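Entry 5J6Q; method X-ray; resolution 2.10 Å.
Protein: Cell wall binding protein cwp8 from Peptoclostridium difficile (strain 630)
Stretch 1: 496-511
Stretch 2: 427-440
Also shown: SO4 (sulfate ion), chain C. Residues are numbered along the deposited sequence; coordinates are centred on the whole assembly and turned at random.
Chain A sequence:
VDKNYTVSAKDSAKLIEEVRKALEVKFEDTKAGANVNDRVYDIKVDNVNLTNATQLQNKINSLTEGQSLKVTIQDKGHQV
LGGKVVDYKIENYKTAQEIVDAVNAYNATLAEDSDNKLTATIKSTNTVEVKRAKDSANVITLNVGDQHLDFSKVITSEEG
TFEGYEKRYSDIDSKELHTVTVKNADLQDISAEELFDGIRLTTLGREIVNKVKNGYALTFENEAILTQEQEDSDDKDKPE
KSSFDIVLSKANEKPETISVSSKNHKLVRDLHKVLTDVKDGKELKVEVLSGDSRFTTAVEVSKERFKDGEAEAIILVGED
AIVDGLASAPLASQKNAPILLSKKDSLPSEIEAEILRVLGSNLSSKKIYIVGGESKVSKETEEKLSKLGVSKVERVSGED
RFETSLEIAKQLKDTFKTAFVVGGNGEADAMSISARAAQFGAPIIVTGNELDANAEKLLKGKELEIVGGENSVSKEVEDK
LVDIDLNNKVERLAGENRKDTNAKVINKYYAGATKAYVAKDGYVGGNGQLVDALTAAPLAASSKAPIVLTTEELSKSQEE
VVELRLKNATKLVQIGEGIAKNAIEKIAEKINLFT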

# COMPACT_ATOMS: atom_id res chain seq x y z
N GLU A 496 36.26 -12.35 -8.14
CA GLU A 496 36.11 -13.79 -8.28
C GLU A 496 34.76 -14.14 -8.92
O GLU A 496 34.67 -15.14 -9.63
CB GLU A 496 36.19 -14.43 -6.87
CG GLU A 496 35.90 -15.92 -6.85
CD GLU A 496 35.66 -16.45 -5.45
OE1 GLU A 496 34.66 -17.18 -5.26
OE2 GLU A 496 36.46 -16.14 -4.54
N ASN A 497 33.71 -13.36 -8.66
CA ASN A 497 32.38 -13.59 -9.25
C ASN A 497 31.76 -12.23 -9.55
O ASN A 497 32.35 -11.18 -9.27
CB ASN A 497 31.49 -14.45 -8.31
CG ASN A 497 31.30 -13.84 -6.96
OD1 ASN A 497 30.84 -12.65 -6.88
ND2 ASN A 497 31.74 -14.49 -5.85
N ARG A 498 30.59 -12.27 -10.15
CA ARG A 498 29.92 -11.08 -10.60
C ARG A 498 29.51 -10.08 -9.47
O ARG A 498 29.39 -8.89 -9.76
CB ARG A 498 28.64 -11.50 -11.40
CG ARG A 498 27.49 -11.88 -10.47
CD ARG A 498 26.38 -12.57 -11.24
NE ARG A 498 26.89 -13.69 -12.08
CZ ARG A 498 26.22 -14.23 -13.11
NH1 ARG A 498 25.04 -13.75 -13.47
NH2 ARG A 498 26.71 -15.28 -13.75
N LYS A 499 29.28 -10.57 -8.22
CA LYS A 499 28.91 -9.74 -7.12
C LYS A 499 30.25 -9.01 -6.66
O LYS A 499 30.18 -7.80 -6.35
CB LYS A 499 28.24 -10.47 -5.96
CG LYS A 499 26.89 -11.03 -6.39
CD LYS A 499 26.34 -11.98 -5.45
CE LYS A 499 25.63 -11.20 -4.38
NZ LYS A 499 24.45 -10.54 -4.92
N ASP A 500 31.38 -9.71 -6.64
CA ASP A 500 32.65 -9.06 -6.33
C ASP A 500 33.00 -8.06 -7.42
O ASP A 500 33.47 -7.00 -7.10
CB ASP A 500 33.77 -10.04 -6.14
CG ASP A 500 33.48 -11.01 -5.07
OD1 ASP A 500 32.81 -10.58 -4.03
OD2 ASP A 500 33.82 -12.22 -5.26
N THR A 501 32.78 -8.36 -8.68
CA THR A 501 33.01 -7.30 -9.70
C THR A 501 32.13 -6.07 -9.48
O THR A 501 32.58 -4.91 -9.63
CB THR A 501 32.72 -7.87 -11.06
OG1 THR A 501 33.59 -9.02 -11.24
CG2 THR A 501 32.86 -6.85 -12.19
N ASN A 502 30.83 -6.31 -9.22
CA ASN A 502 29.90 -5.21 -9.00
C ASN A 502 30.44 -4.42 -7.84
O ASN A 502 30.51 -3.17 -7.99
CB ASN A 502 28.51 -5.70 -8.69
CG ASN A 502 27.46 -4.68 -8.57
OD1 ASN A 502 26.78 -4.60 -7.48
ND2 ASN A 502 27.20 -3.93 -9.60
N ALA A 503 30.84 -5.08 -6.69
CA ALA A 503 31.43 -4.31 -5.59
C ALA A 503 32.64 -3.50 -6.05
O ALA A 503 32.73 -2.32 -5.66
CB ALA A 503 31.85 -5.20 -4.36
N LYS A 504 33.61 -4.07 -6.88
CA LYS A 504 34.76 -3.18 -7.34
C LYS A 504 34.37 -1.99 -8.18
O LYS A 504 34.98 -0.91 -8.01
CB LYS A 504 35.83 -4.02 -8.06
CG LYS A 504 36.47 -4.98 -7.04
CD LYS A 504 37.29 -6.14 -7.65
CE LYS A 504 38.51 -6.43 -6.74
NZ LYS A 504 39.60 -7.06 -7.57
N VAL A 505 33.35 -2.12 -9.11
CA VAL A 505 32.93 -0.94 -9.89
C VAL A 505 32.38 0.14 -8.93
O VAL A 505 32.69 1.37 -9.07
CB VAL A 505 31.81 -1.44 -10.86
CG1 VAL A 505 31.09 -0.25 -11.58
CG2 VAL A 505 32.45 -2.29 -11.92
N ILE A 506 31.52 -0.30 -7.97
CA ILE A 506 30.93 0.63 -7.02
C ILE A 506 32.07 1.29 -6.19
O ILE A 506 32.06 2.52 -5.99
CB ILE A 506 29.87 -0.04 -6.09
CG1 ILE A 506 28.53 -0.39 -6.83
CG2 ILE A 506 29.57 0.98 -4.98
CD1 ILE A 506 27.77 -1.67 -6.21
N ASN A 507 33.08 0.49 -5.75
CA ASN A 507 34.14 1.10 -4.90
C ASN A 507 34.94 2.14 -5.68
O ASN A 507 35.38 3.14 -5.14
CB ASN A 507 35.07 0.04 -4.42
CG ASN A 507 36.19 0.44 -3.44
OD1 ASN A 507 35.99 1.05 -2.38
ND2 ASN A 507 37.41 0.05 -3.70
N LYS A 508 35.12 1.89 -6.93
CA LYS A 508 35.94 2.78 -7.70
C LYS A 508 35.25 4.03 -8.19
O LYS A 508 35.85 5.10 -8.15
CB LYS A 508 36.49 2.05 -8.92
CG LYS A 508 37.41 3.01 -9.73
CD LYS A 508 38.20 2.22 -10.91
CE LYS A 508 38.94 3.27 -11.71
NZ LYS A 508 40.37 2.93 -11.85
N TYR A 509 34.01 3.95 -8.60
CA TYR A 509 33.44 5.12 -9.18
C TYR A 509 32.35 5.86 -8.45
O TYR A 509 31.96 6.89 -9.02
CB TYR A 509 32.79 4.70 -10.48
CG TYR A 509 33.79 4.20 -11.50
CD1 TYR A 509 33.76 2.88 -11.94
CD2 TYR A 509 34.72 5.05 -12.08
CE1 TYR A 509 34.61 2.42 -12.93
CE2 TYR A 509 35.57 4.61 -13.10
CZ TYR A 509 35.51 3.30 -13.52
OH TYR A 509 36.29 2.87 -14.55
N TYR A 510 31.86 5.40 -7.27
CA TYR A 510 30.65 6.05 -6.84
C TYR A 510 30.69 6.70 -5.51
O TYR A 510 29.62 6.94 -4.96
CB TYR A 510 29.51 5.01 -6.89
CG TYR A 510 29.09 4.77 -8.34
CD1 TYR A 510 29.50 3.63 -9.02
CD2 TYR A 510 28.28 5.69 -9.00
CE1 TYR A 510 29.12 3.43 -10.35
CE2 TYR A 510 27.90 5.51 -10.31
CZ TYR A 510 28.33 4.35 -10.99
OH TYR A 510 27.96 4.16 -12.30
N ALA A 511 31.90 7.05 -5.00
CA ALA A 511 32.00 7.74 -3.75
C ALA A 511 31.07 9.00 -3.86
O ALA A 511 31.05 9.65 -4.92
CB ALA A 511 33.48 8.16 -3.49
S SO4 C . 29.98 -15.89 -11.65
O1 SO4 C . 29.76 -16.55 -10.41
O2 SO4 C . 31.26 -16.06 -12.03
O3 SO4 C . 29.65 -14.43 -11.53
O4 SO4 C . 29.10 -16.50 -12.64
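Stretch 2 (427-440) EADAMSISARAAQF

Two segments far apart in sequence can pack as neighbours with their backbones closer at one end than at the other and long side chains in contact where they stand further apart; the cell wall binding protein Cwp8 gives a compact example. Stretch 1 is a helix from Arg-498 to Tyr-509, opened by Asn-497, whose OD1 caps it by accepting from Lys-499 N at 2.9 Å and Asp-500 N at 3.0 Å. Stretch 2 is helical from Glu-427, and again from Ser-434 onward. The two run in the same general direction, so that Arg-498 pairs with Asp-429 (CA to CA 5.2 Å), Asn-502 with Ser-432 (CA to CA 5.3 Å) and Tyr-509 with Arg-436 (CA to CA 7.7 Å). Together they bury 630 Å².

Direct polar contact is sparse. The one hydrogen bond across the pair runs from Asn-502 ND2 to Ser-432 OG, at 2.9 Å, where the backbones lie close. Nearer the start of the helix, Thr-501 OG1 lies 3.1 Å from Asp-429 OD1.

Water extends this polar network. One molecule donates to Ala-428 O and Arg-498 O, both at 2.7 Å, and accepts from Ser-432 OG at 2.6 Å, so the same hydroxyl serves the direct bond and the bridge. A second donates to Ser-432 O at 2.7 Å, accepts from Arg-436 N at 2.9 Å and bonds Tyr-510 OH at 3.0 Å. A third links Gln-439 NE2, at 3.0 Å, to Tyr-510 OH, at 2.7 Å.

Apolar contacts occupy the middle and far end. Ile-433 CD1 meets Val-505 CG1 at 3.9 Å and Tyr-509 CE1 at 3.5 Å, touching two side chains one turn apart on the stretch 1 helix. Val-505 CG1 also makes a close methyl-to-carbonyl contact, 3.1 Å from Ser-432 O. Arg-436 lies over one face of the Tyr-509 ring: its CG is 4.1 Å from the ring centroid and almost on the normal, a CH-pi contact, while its CZ comes within 3.3 Å of Tyr-509 CD2.

Arg-498 provides a counterpart at the opposite end. Ala-428 CB sits over one face of its guanidinium, 3.3 Å from Arg-498 CZ. At the guanidinium edge lies a sulfate, probably from the crystallisation liquor: Arg-498 NE donates to SO4 O3 and Arg-498 NH2 to SO4 O4, each at 2.9 Å, and the backbone Arg-498 N donates to SO4 O3 at 2.7 Å.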

# COMPACT_ATOMS: atom_id res chain seq x y z
N GLU A 427 28.91 -10.90 -19.73
CA GLU A 427 27.81 -9.92 -19.50
C GLU A 427 27.44 -9.65 -18.01
O GLU A 427 27.09 -8.55 -17.68
CB GLU A 427 26.57 -10.31 -20.27
CG GLU A 427 25.92 -11.59 -19.80
CD GLU A 427 25.81 -12.61 -20.92
OE1 GLU A 427 25.82 -12.19 -22.10
OE2 GLU A 427 25.74 -13.83 -20.62
N ALA A 428 27.52 -10.63 -17.15
CA ALA A 428 27.22 -10.44 -15.77
C ALA A 428 28.27 -9.50 -15.10
O ALA A 428 27.87 -8.89 -14.13
CB ALA A 428 27.23 -11.76 -15.09
N ASP A 429 29.59 -9.43 -15.60
CA ASP A 429 30.62 -8.51 -15.06
C ASP A 429 30.47 -7.17 -15.71
O ASP A 429 30.74 -6.13 -15.08
CB ASP A 429 32.09 -8.93 -15.36
CG ASP A 429 32.56 -10.08 -14.53
OD1 ASP A 429 31.93 -10.35 -13.45
OD2 ASP A 429 33.53 -10.70 -14.92
N ALA A 430 30.11 -7.20 -16.98
CA ALA A 430 29.99 -6.02 -17.81
C ALA A 430 28.89 -5.11 -17.40
O ALA A 430 29.14 -3.92 -17.29
CB ALA A 430 29.81 -6.44 -19.25
N MET A 431 27.65 -5.64 -17.17
CA MET A 431 26.48 -4.90 -16.75
C MET A 431 26.74 -3.94 -15.60
O MET A 431 26.05 -2.97 -15.45
CB MET A 431 25.49 -5.89 -16.23
CG MET A 431 24.22 -5.31 -16.03
SD MET A 431 23.46 -4.98 -17.66
CE MET A 431 23.52 -6.64 -18.34
N SER A 432 27.70 -4.25 -14.79
CA SER A 432 28.09 -3.44 -13.67
C SER A 432 28.69 -2.04 -14.07
O SER A 432 28.65 -1.06 -13.29
CB SER A 432 29.09 -4.28 -12.88
OG SER A 432 28.44 -5.13 -11.94
N ILE A 433 29.22 -1.94 -15.30
CA ILE A 433 29.84 -0.69 -15.79
C ILE A 433 28.93 0.03 -16.77
O ILE A 433 29.28 1.11 -17.19
CB ILE A 433 31.22 -1.15 -16.40
CG1 ILE A 433 32.22 0.02 -16.42
CG2 ILE A 433 31.02 -1.69 -17.83
CD1 ILE A 433 32.38 0.78 -15.08
N SER A 434 27.72 -0.52 -17.15
CA SER A 434 26.83 0.21 -18.06
C SER A 434 26.44 1.61 -17.57
O SER A 434 26.53 2.51 -18.37
CB SER A 434 25.56 -0.61 -18.33
OG SER A 434 25.93 -1.71 -19.17
N ALA A 435 26.04 1.81 -16.29
CA ALA A 435 25.61 3.15 -15.90
C ALA A 435 26.79 4.13 -16.06
O ALA A 435 26.62 5.17 -16.60
CB ALA A 435 25.16 3.16 -14.43
N ARG A 436 27.98 3.75 -15.54
CA ARG A 436 29.15 4.62 -15.56
C ARG A 436 29.49 4.97 -16.98
O ARG A 436 29.74 6.17 -17.23
CB ARG A 436 30.31 3.90 -14.86
CG ARG A 436 31.64 4.51 -15.14
CD ARG A 436 31.67 5.87 -14.43
NE ARG A 436 32.92 6.56 -14.64
CZ ARG A 436 33.37 7.53 -13.83
NH1 ARG A 436 34.53 8.11 -14.10
NH2 ARG A 436 32.67 7.91 -12.76
N ALA A 437 29.44 3.98 -17.91
CA ALA A 437 29.75 4.27 -19.29
C ALA A 437 28.69 5.16 -19.90
O ALA A 437 29.06 6.14 -20.58
CB ALA A 437 29.86 3.03 -20.10
N ALA A 438 27.37 4.86 -19.65
CA ALA A 438 26.30 5.67 -20.18
C ALA A 438 26.49 7.10 -19.65
O ALA A 438 26.17 8.04 -20.34
CB ALA A 438 24.93 5.18 -19.74
N GLN A 439 26.96 7.21 -18.44
CA GLN A 439 27.11 8.52 -17.80
C GLN A 439 28.29 9.36 -18.41
O GLN A 439 28.43 10.53 -18.08
CB GLN A 439 27.38 8.30 -16.31
CG GLN A 439 27.38 9.61 -15.55
CD GLN A 439 27.87 9.52 -14.15
OE1 GLN A 439 28.50 10.45 -13.61
NE2 GLN A 439 27.58 8.44 -13.48
N PHE A 440 29.12 8.76 -19.30
CA PHE A 440 30.28 9.49 -19.80
C PHE A 440 30.49 9.30 -21.28
O PHE A 440 31.57 9.62 -21.71
CB PHE A 440 31.57 9.05 -19.05
CG PHE A 440 31.70 9.61 -17.65
CD1 PHE A 440 31.13 8.95 -16.58
CD2 PHE A 440 32.35 10.80 -17.42
CE1 PHE A 440 31.22 9.48 -15.31
CE2 PHE A 440 32.43 11.32 -16.14
CZ PHE A 440 31.86 10.66 -15.09
O HOH W 1 29.17 -7.60 -12.09
O HOH W 2 28.23 1.52 -13.74
O HOH W 3 26.03 5.85 -13.28